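Local coordinates for hypoxic response protein 1 (Mycobacterium tuberculosis, PDB 1XKF), which is a secreted, zinc-binding homodimer of paired CBS domains whose function is not established and which, unlike some relatives, does not seem to bind AMP, at residues D47-H52 with E113-G118; H52-D57 with S83-D88; V105-V110 with V117-E122. All blocks are in the same frame, centred on the assembly; numbering follows the deposited sequence.

Interaction 1: residues D47-H52 with E113-G118; sequences DDDRLH and EHRLVG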
loop_
_atom_site.group_PDB
_atom_site.type_symbol
_atom_site.label_atom_id
_atom_site.label_comp_id
_atom_site.label_asym_id
_atom_site.label_seq_id
_atom_site.Cartn_x
_atom_site.Cartn_y
_atom_site.Cartn_z
ATOM N N ASP B 47 22.252 11.932 -6.875
ATOM C CA ASP B 47 22.958 12.977 -6.140
ATOM C C ASP B 47 22.362 14.367 -6.387
ATOM O O ASP B 47 21.833 14.640 -7.463
ATOM C CB ASP B 47 24.441 12.982 -6.521
ATOM N N ASP B 48 22.447 15.230 -5.376
ATOM C CA ASP B 48 21.951 16.607 -5.452
ATOM C C ASP B 48 20.430 16.703 -5.569
ATOM O O ASP B 48 19.905 17.586 -6.253
ATOM C CB ASP B 48 22.602 17.336 -6.635
ATOM C CG ASP B 48 22.412 18.845 -6.574
ATOM O OD1 ASP B 48 22.642 19.510 -7.606
ATOM O OD2 ASP B 48 22.045 19.368 -5.499
ATOM N N ASP B 49 19.728 15.794 -4.899
ATOM C CA ASP B 49 18.271 15.773 -4.915
ATOM C C ASP B 49 17.636 15.789 -6.303
ATOM O O ASP B 49 16.628 16.459 -6.522
ATOM C CB ASP B 49 17.713 16.933 -4.086
ATOM C CG ASP B 49 17.800 16.675 -2.593
ATOM O OD1 ASP B 49 17.378 17.547 -1.806
ATOM O OD2 ASP B 49 18.287 15.591 -2.204
ATOM N N ARG B 50 18.229 15.056 -7.238
ATOM C CA ARG B 50 17.689 14.960 -8.592
ATOM C C ARG B 50 16.656 13.835 -8.558
ATOM O O ARG B 50 17.014 12.666 -8.419
ATOM C CB ARG B 50 18.794 14.609 -9.586
ATOM C CG ARG B 50 19.955 15.578 -9.567
ATOM C CD ARG B 50 19.538 16.941 -10.061
ATOM N NE ARG B 50 20.616 17.914 -9.914
ATOM C CZ ARG B 50 20.705 19.033 -10.621
ATOM N NH1 ARG B 50 19.782 19.315 -11.528
ATOM N NH2 ARG B 50 21.711 19.870 -10.415
ATOM N N LEU B 51 15.383 14.192 -8.688
ATOM C CA LEU B 51 14.302 13.208 -8.633
ATOM C C LEU B 51 14.307 12.141 -9.729
ATOM O O LEU B 51 14.340 12.450 -10.919
ATOM C CB LEU B 51 12.948 13.921 -8.642
ATOM C CG LEU B 51 11.741 12.985 -8.503
ATOM C CD1 LEU B 51 11.719 12.395 -7.094
ATOM C CD2 LEU B 51 10.458 13.750 -8.775
ATOM N N HIS B 52 14.258 10.877 -9.311
ATOM C CA HIS B 52 14.223 9.764 -10.247
ATOM C C HIS B 52 12.879 9.034 -10.196
ATOM O O HIS B 52 12.600 8.193 -11.041
ATOM C CB HIS B 52 15.351 8.769 -9.951
ATOM C CG HIS B 52 16.710 9.265 -10.332
ATOM N ND1 HIS B 52 17.838 8.474 -10.258
ATOM C CD2 HIS B 52 17.124 10.468 -10.792
ATOM C CE1 HIS B 52 18.887 9.171 -10.656
ATOM N NE2 HIS B 52 18.482 10.384 -10.986
ATOM N N GLU B 113 14.056 23.611 -10.872
ATOM C CA GLU B 113 15.391 23.551 -11.445
ATOM C C GLU B 113 16.009 22.164 -11.316
ATOM O O GLU B 113 17.161 22.018 -10.904
ATOM C CB GLU B 113 16.294 24.598 -10.787
ATOM C CG GLU B 113 15.730 26.005 -10.876
ATOM C CD GLU B 113 16.745 27.065 -10.519
ATOM O OE1 GLU B 113 17.713 27.240 -11.289
ATOM O OE2 GLU B 113 16.575 27.722 -9.470
ATOM N N HIS B 114 15.222 21.150 -11.670
ATOM C CA HIS B 114 15.650 19.754 -11.642
ATOM C C HIS B 114 15.842 19.140 -10.260
ATOM O O HIS B 114 16.234 17.981 -10.145
ATOM C CB HIS B 114 16.940 19.590 -12.452
ATOM C CG HIS B 114 16.873 20.200 -13.817
ATOM N ND1 HIS B 114 15.875 19.899 -14.719
ATOM C CD2 HIS B 114 17.673 21.106 -14.429
ATOM C CE1 HIS B 114 16.063 20.594 -15.827
ATOM N NE2 HIS B 114 17.146 21.334 -15.677
ATOM N N ARG B 115 15.558 19.900 -9.208
ATOM C CA ARG B 115 15.721 19.378 -7.856
ATOM C C ARG B 115 14.404 19.280 -7.098
ATOM O O ARG B 115 13.542 20.146 -7.215
ATOM C CB ARG B 115 16.696 20.253 -7.062
ATOM C CG ARG B 115 18.108 20.256 -7.617
ATOM C CD ARG B 115 19.027 21.201 -6.852
ATOM N NE ARG B 115 19.234 20.787 -5.468
ATOM C CZ ARG B 115 18.594 21.302 -4.422
ATOM N NH1 ARG B 115 17.693 22.265 -4.595
ATOM N NH2 ARG B 115 18.857 20.852 -3.201
ATOM N N LEU B 116 14.255 18.211 -6.327
ATOM C CA LEU B 116 13.053 18.018 -5.527
ATOM C C LEU B 116 13.059 19.104 -4.460
ATOM O O LEU B 116 14.080 19.316 -3.804
ATOM C CB LEU B 116 13.085 16.654 -4.839
ATOM C CG LEU B 116 11.939 16.414 -3.850
ATOM C CD1 LEU B 116 10.699 15.975 -4.612
ATOM C CD2 LEU B 116 12.337 15.359 -2.832
ATOM N N VAL B 117 11.940 19.801 -4.286
ATOM C CA VAL B 117 11.875 20.842 -3.265
ATOM C C VAL B 117 10.726 20.618 -2.284
ATOM O O VAL B 117 10.602 21.336 -1.290
ATOM C CB VAL B 117 11.740 22.259 -3.888
ATOM C CG1 VAL B 117 12.995 22.596 -4.686
ATOM C CG2 VAL B 117 10.505 22.336 -4.771
ATOM N N GLY B 118 9.895 19.615 -2.559
ATOM C CA GLY B 118 8.776 19.332 -1.677
ATOM C C GLY B 118 7.832 18.251 -2.182
ATOM O O GLY B 118 8.029 17.686 -3.258
#
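Asp48 and Arg115 form the main charged link between the two hairpin turns. Arg115 NE lies 3.1 Å from Asp48 OD2 in a hydrogen-bonded salt bridge. The N-H comes from above the carboxylate plane, and the two side chains cross at about a right angle. The Arg115 chain bends at chi3 (65°), which turns its guanidinium edge to this oxygen. The other oxygen, Asp48 OD1, takes Arg50 NH2 at 3.0 Å, so one carboxylate joins two arginines. Asp49 OD1 adds a long charge pair, 3.9 Å from Arg115 NH2, with no N-H aimed at it.

Arg115 CG sits over one face of the Arg50 guanidinium, and the two guanidinium planes are nearly perpendicular, 89° apart. His114 CB lies at the edge of the same group, at a doubtfully short distance.

One firm backbone bond crosses the contact, from Leu116 N to Asp49 O at 3.0 Å. On the inner side Leu51 CD1 meets Leu116 CD1 at 4.5 Å. Both leucines also pack on Pro109, and Leu116 touches Cys20 of the Cys20-Cys45 disulfide.

The contact is thus polar at the surface and apolar beneath. The aspartates probably offset the positive charge of the two neighbouring arginines.

Interaction 2: residues H52-D57 with S83-D88; sequences HGMLTD and SIYYVD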
loop_
_atom_site.group_PDB
_atom_site.type_symbol
_atom_site.label_atom_id
_atom_site.label_comp_id
_atom_site.label_asym_id
_atom_site.label_seq_id
_atom_site.Cartn_x
_atom_site.Cartn_y
_atom_site.Cartn_z
ATOM N N HIS B 52 14.258 10.877 -9.311
ATOM C CA HIS B 52 14.223 9.764 -10.247
ATOM C C HIS B 52 12.879 9.034 -10.196
ATOM O O HIS B 52 12.600 8.193 -11.041
ATOM C CB HIS B 52 15.351 8.769 -9.951
ATOM C CG HIS B 52 16.710 9.265 -10.332
ATOM N ND1 HIS B 52 17.838 8.474 -10.258
ATOM C CD2 HIS B 52 17.124 10.468 -10.792
ATOM C CE1 HIS B 52 18.887 9.171 -10.656
ATOM N NE2 HIS B 52 18.482 10.384 -10.986
ATOM N N GLY B 53 12.054 9.350 -9.202
ATOM C CA GLY B 53 10.751 8.706 -9.101
ATOM C C GLY B 53 10.258 8.517 -7.678
ATOM O O GLY B 53 10.899 8.964 -6.734
ATOM N N MET B 54 9.110 7.857 -7.531
ATOM C CA MET B 54 8.531 7.591 -6.215
ATOM C C MET B 54 8.540 6.089 -5.926
ATOM O O MET B 54 8.361 5.274 -6.837
ATOM C CB MET B 54 7.081 8.095 -6.150
ATOM C CG MET B 54 6.914 9.609 -6.175
ATOM S SD MET B 54 7.476 10.423 -4.650
ATOM C CE MET B 54 6.358 9.677 -3.435
ATOM N N LEU B 55 8.756 5.728 -4.661
ATOM C CA LEU B 55 8.753 4.324 -4.243
ATOM C C LEU B 55 7.790 4.161 -3.068
ATOM O O LEU B 55 7.939 4.820 -2.042
ATOM C CB LEU B 55 10.150 3.876 -3.803
ATOM C CG LEU B 55 10.236 2.431 -3.288
ATOM C CD1 LEU B 55 10.141 1.471 -4.463
ATOM C CD2 LEU B 55 11.542 2.222 -2.529
ATOM N N THR B 56 6.802 3.287 -3.216
ATOM C CA THR B 56 5.830 3.056 -2.153
ATOM C C THR B 56 6.060 1.709 -1.482
ATOM O O THR B 56 6.765 0.852 -2.020
ATOM C CB THR B 56 4.401 3.054 -2.703
ATOM O OG1 THR B 56 4.258 1.976 -3.639
ATOM C CG2 THR B 56 4.094 4.373 -3.400
ATOM N N ASP B 57 5.467 1.518 -0.304
ATOM C CA ASP B 57 5.611 0.242 0.368
ATOM C C ASP B 57 5.035 -0.838 -0.539
ATOM O O ASP B 57 5.610 -1.921 -0.669
ATOM C CB ASP B 57 4.913 0.227 1.742
ATOM C CG ASP B 57 3.568 0.945 1.750
ATOM O OD1 ASP B 57 2.923 1.075 0.691
ATOM O OD2 ASP B 57 3.148 1.366 2.847
ATOM N N SER B 83 8.043 4.906 -11.811
ATOM C CA SER B 83 7.003 5.809 -11.333
ATOM C C SER B 83 7.522 7.239 -11.269
ATOM O O SER B 83 7.683 7.806 -10.191
ATOM C CB SER B 83 6.522 5.363 -9.947
ATOM O OG SER B 83 5.980 4.050 -9.995
ATOM N N ILE B 84 7.790 7.821 -12.433
ATOM C CA ILE B 84 8.290 9.185 -12.478
ATOM C C ILE B 84 7.201 10.152 -12.937
ATOM O O ILE B 84 6.630 10.014 -14.022
ATOM C CB ILE B 84 9.536 9.299 -13.400
ATOM C CG1 ILE B 84 10.017 10.752 -13.460
ATOM C CG2 ILE B 84 9.221 8.752 -14.789
ATOM C CD1 ILE B 84 10.540 11.288 -12.124
ATOM N N TYR B 85 6.912 11.120 -12.078
ATOM C CA TYR B 85 5.902 12.139 -12.334
ATOM C C TYR B 85 6.114 13.221 -11.292
ATOM O O TYR B 85 6.628 12.950 -10.209
ATOM C CB TYR B 85 4.501 11.544 -12.207
ATOM C CG TYR B 85 4.296 10.733 -10.955
ATOM C CD1 TYR B 85 4.063 11.349 -9.725
ATOM C CD2 TYR B 85 4.356 9.342 -10.994
ATOM C CE1 TYR B 85 3.893 10.596 -8.563
ATOM C CE2 TYR B 85 4.189 8.583 -9.843
ATOM C CZ TYR B 85 3.959 9.210 -8.634
ATOM O OH TYR B 85 3.795 8.448 -7.500
ATOM N N TYR B 86 5.710 14.442 -11.613
ATOM C CA TYR B 86 5.914 15.557 -10.696
ATOM C C TYR B 86 5.286 16.812 -11.272
ATOM O O TYR B 86 4.707 16.784 -12.358
ATOM C CB TYR B 86 7.423 15.778 -10.524
ATOM C CG TYR B 86 8.165 15.918 -11.846
ATOM C CD1 TYR B 86 8.140 17.118 -12.561
ATOM C CD2 TYR B 86 8.838 14.828 -12.413
ATOM C CE1 TYR B 86 8.761 17.234 -13.818
ATOM C CE2 TYR B 86 9.462 14.930 -13.667
ATOM C CZ TYR B 86 9.415 16.134 -14.363
ATOM O OH TYR B 86 10.000 16.232 -15.606
ATOM N N VAL B 87 5.393 17.909 -10.534
ATOM C CA VAL B 87 4.901 19.196 -11.003
ATOM C C VAL B 87 5.979 20.207 -10.674
ATOM O O VAL B 87 6.776 19.991 -9.756
ATOM C CB VAL B 87 3.592 19.641 -10.300
ATOM C CG1 VAL B 87 2.446 18.741 -10.714
ATOM C CG2 VAL B 87 3.776 19.635 -8.784
ATOM N N ASP B 88 6.017 21.299 -11.432
ATOM C CA ASP B 88 6.985 22.352 -11.178
ATOM C C ASP B 88 6.471 23.127 -9.966
ATOM O O ASP B 88 5.273 23.107 -9.670
ATOM C CB ASP B 88 7.086 23.294 -12.378
ATOM C CG ASP B 88 8.156 24.352 -12.196
ATOM O OD1 ASP B 88 9.351 24.017 -12.326
ATOM O OD2 ASP B 88 7.802 25.515 -11.911
#
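Met54 and Ser83 are joined by a backbone hydrogen bond, from Met54 N to Ser83 O, 3.0 Å long with an N-H...O angle of 153°. The donor is tilted 28° from the carbonyl plane. The same carbonyl oxygen lies 3.4 Å from Gly53 CA. With no side chain at Gly53, the two backbones come close, and Gly53 CA and Ile84 CA are 4.2 Å apart. Ser83 CB rests 3.6 Å from Met54 O.

Two side chains pack near this bond. Ile84 has CG1 anti to its backbone N (chi1 178°), and its CD1 reaches the peptide between His52 and Gly53, 3.8 Å from Gly53 N. Tyr85 meets the base of the Met54 side chain with its phenol end. The two side chains cross at about a right angle, and Met54 CG lies 3.9 Å from Tyr85 CZ. The phenol oxygen comes closer than the ring carbons, with Tyr85 OH 3.6 Å from Met54 CB.

The second shell fixes both partners. The Tyr85 ring stacks with His103, a zinc ligand by similarity, and also packs on Pro109. Met54 is held against Ala41, Pro43 and Pro109. His52 and Gly53 form a classic beta bulge opposite Ile44 of the neighbouring strand 41-46. At the far end of the strand, Thr56 OG1 caps Asp59 N at the start of helix 57-65.

This arrangement belongs to the CBS pair: the segment leading into strand 87-88 of the second CBS repeat passes along strand 50-56, at the edge of the first repeat's sheet.

Interaction 3: residues V105-V110 with V117-E122; sequences VRRVPV and VGIVTE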
loop_
_atom_site.group_PDB
_atom_site.type_symbol
_atom_site.label_atom_id
_atom_site.label_comp_id
_atom_site.label_asym_id
_atom_site.label_seq_id
_atom_site.Cartn_x
_atom_site.Cartn_y
_atom_site.Cartn_z
ATOM N N VAL B 105 -2.568 8.800 -8.307
ATOM C CA VAL B 105 -1.964 8.955 -6.992
ATOM C C VAL B 105 -2.570 10.186 -6.315
ATOM O O VAL B 105 -3.219 10.999 -6.970
ATOM C CB VAL B 105 -0.425 9.121 -7.085
ATOM C CG1 VAL B 105 0.206 7.841 -7.610
ATOM C CG2 VAL B 105 -0.073 10.282 -7.988
ATOM N N ARG B 106 -2.369 10.306 -5.006
ATOM C CA ARG B 106 -2.892 11.437 -4.237
ATOM C C ARG B 106 -1.738 12.243 -3.657
ATOM O O ARG B 106 -1.932 13.117 -2.809
ATOM C CB ARG B 106 -3.762 10.938 -3.081
ATOM C CG ARG B 106 -4.919 10.060 -3.498
ATOM C CD ARG B 106 -5.678 9.580 -2.278
ATOM N NE ARG B 106 -6.725 8.623 -2.623
ATOM C CZ ARG B 106 -7.536 8.059 -1.735
ATOM N NH1 ARG B 106 -7.421 8.358 -0.447
ATOM N NH2 ARG B 106 -8.461 7.197 -2.133
ATOM N N ARG B 107 -0.534 11.938 -4.121
ATOM C CA ARG B 107 0.669 12.605 -3.645
ATOM C C ARG B 107 1.591 12.810 -4.840
ATOM O O ARG B 107 1.735 11.918 -5.672
ATOM C CB ARG B 107 1.330 11.716 -2.593
ATOM C CG ARG B 107 2.689 12.155 -2.096
ATOM C CD ARG B 107 3.238 11.082 -1.172
ATOM N NE ARG B 107 2.335 10.830 -0.053
ATOM C CZ ARG B 107 2.482 11.354 1.160
ATOM N NH1 ARG B 107 3.506 12.156 1.421
ATOM N NH2 ARG B 107 1.594 11.088 2.110
ATOM N N VAL B 108 2.205 13.986 -4.935
ATOM C CA VAL B 108 3.100 14.267 -6.047
ATOM C C VAL B 108 4.304 15.110 -5.643
ATOM O O VAL B 108 4.183 16.073 -4.877
ATOM C CB VAL B 108 2.350 14.995 -7.188
ATOM C CG1 VAL B 108 3.312 15.369 -8.296
ATOM C CG2 VAL B 108 1.258 14.098 -7.740
ATOM N N PRO B 109 5.495 14.736 -6.129
ATOM C CA PRO B 109 6.690 15.506 -5.792
ATOM C C PRO B 109 6.716 16.831 -6.554
ATOM O O PRO B 109 6.183 16.937 -7.663
ATOM C CB PRO B 109 7.829 14.567 -6.185
ATOM C CG PRO B 109 7.244 13.743 -7.277
ATOM C CD PRO B 109 5.852 13.465 -6.785
ATOM N N VAL B 110 7.319 17.844 -5.940
ATOM C CA VAL B 110 7.431 19.165 -6.543
ATOM C C VAL B 110 8.902 19.437 -6.844
ATOM O O VAL B 110 9.764 19.276 -5.977
ATOM C CB VAL B 110 6.908 20.255 -5.595
ATOM C CG1 VAL B 110 6.944 21.613 -6.286
ATOM C CG2 VAL B 110 5.495 19.911 -5.145
ATOM N N VAL B 117 11.940 19.801 -4.286
ATOM C CA VAL B 117 11.875 20.842 -3.265
ATOM C C VAL B 117 10.726 20.618 -2.284
ATOM O O VAL B 117 10.602 21.336 -1.290
ATOM C CB VAL B 117 11.740 22.259 -3.888
ATOM C CG1 VAL B 117 12.995 22.596 -4.686
ATOM C CG2 VAL B 117 10.505 22.336 -4.771
ATOM N N GLY B 118 9.895 19.615 -2.559
ATOM C CA GLY B 118 8.776 19.332 -1.677
ATOM C C GLY B 118 7.832 18.251 -2.182
ATOM O O GLY B 118 8.029 17.686 -3.258
ATOM N N ILE B 119 6.801 17.972 -1.390
ATOM C CA ILE B 119 5.792 16.964 -1.707
ATOM C C ILE B 119 4.419 17.579 -1.449
ATOM O O ILE B 119 4.215 18.222 -0.418
ATOM C CB ILE B 119 5.942 15.715 -0.793
ATOM C CG1 ILE B 119 7.227 14.954 -1.135
ATOM C CG2 ILE B 119 4.731 14.804 -0.940
ATOM C CD1 ILE B 119 7.139 14.129 -2.392
ATOM N N VAL B 120 3.492 17.390 -2.383
ATOM C CA VAL B 120 2.133 17.912 -2.238
ATOM C C VAL B 120 1.139 16.752 -2.232
ATOM O O VAL B 120 1.249 15.833 -3.044
ATOM C CB VAL B 120 1.749 18.861 -3.406
ATOM C CG1 VAL B 120 0.287 19.275 -3.277
ATOM C CG2 VAL B 120 2.633 20.089 -3.402
ATOM N N THR B 121 0.179 16.789 -1.313
ATOM C CA THR B 121 -0.840 15.742 -1.233
ATOM C C THR B 121 -2.215 16.360 -1.502
ATOM O O THR B 121 -2.379 17.579 -1.410
ATOM C CB THR B 121 -0.869 15.088 0.164
ATOM O OG1 THR B 121 -1.374 16.028 1.121
ATOM C CG2 THR B 121 0.532 14.659 0.579
ATOM N N GLU B 122 -3.202 15.532 -1.833
ATOM C CA GLU B 122 -4.538 16.057 -2.090
ATOM C C GLU B 122 -5.061 16.759 -0.844
ATOM O O GLU B 122 -5.781 17.749 -0.936
ATOM C CB GLU B 122 -5.502 14.942 -2.493
ATOM C CG GLU B 122 -5.183 14.313 -3.832
ATOM C CD GLU B 122 -6.353 13.534 -4.398
ATOM O OE1 GLU B 122 -6.928 12.707 -3.662
ATOM O OE2 GLU B 122 -6.694 13.748 -5.580
#
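Arg107 and Thr121 lie side by side and point the same way, from a non-hydrogen-bonded pair of the antiparallel hairpin. Thr121 CG2 sits over the centre of one guanidinium face, 3.9 Å from Arg107 CZ. The Arg107 chain bends at chi3 (-58°), which brings the flat group over that methyl. Ile119 crosses the same arginine obliquely, with its CG2 3.5 Å from Arg107 CG. At the next pair Ile119 CD1 meets Pro109 CB at 3.9 Å.

The opposite face carries Val108, Val110 and Val120. Val110 CG2 is pressed against Val120 CG2 at 3.4 Å, a tight contact. Val117, at the bulge beside Val110, meets Val110 CG1 with its CG2, at about a right angle. Met14 covers Val110 and Val120.

At the open end Arg106 and Glu122 cross obliquely. Glu122 OE1 touches Arg106 CG at 3.3 Å, while their charges stay beyond salt-bridge range. The backbone bond from Glu122 N to Arg106 O, 2.9 Å long, closes this end. At the other end Val117 and Gly118 both face Val110 in a classic beta bulge, with Val117 N 2.8 Å from Val110 O.

Backbone bonds and apolar packing therefore carry the hairpin, and the Arg106-Glu122 charges probably add a weaker attraction.

From the N terminus, the chain passes through two helices and three strands before reaching the turn ahead of strand 50-56. Interaction 1 joins this turn, in the first CBS repeat, to the start of strand 115-121 in the second, closing the longest loop. Interaction 2 lies within that loop: it starts at the shared His52 and closes a shorter one where the chain returns at 83-88. Interaction 3 follows and closes the hairpin of strands 107-112 and 115-121, sharing Val117 and Gly118 with interaction 1. Pro109 connects all three, since Leu51, Leu116, Tyr85 and Tyr86 pack on it. Interaction 1 ties the two sheets together; interaction 2 ties the loop before strand 87-88 to strand 50-56.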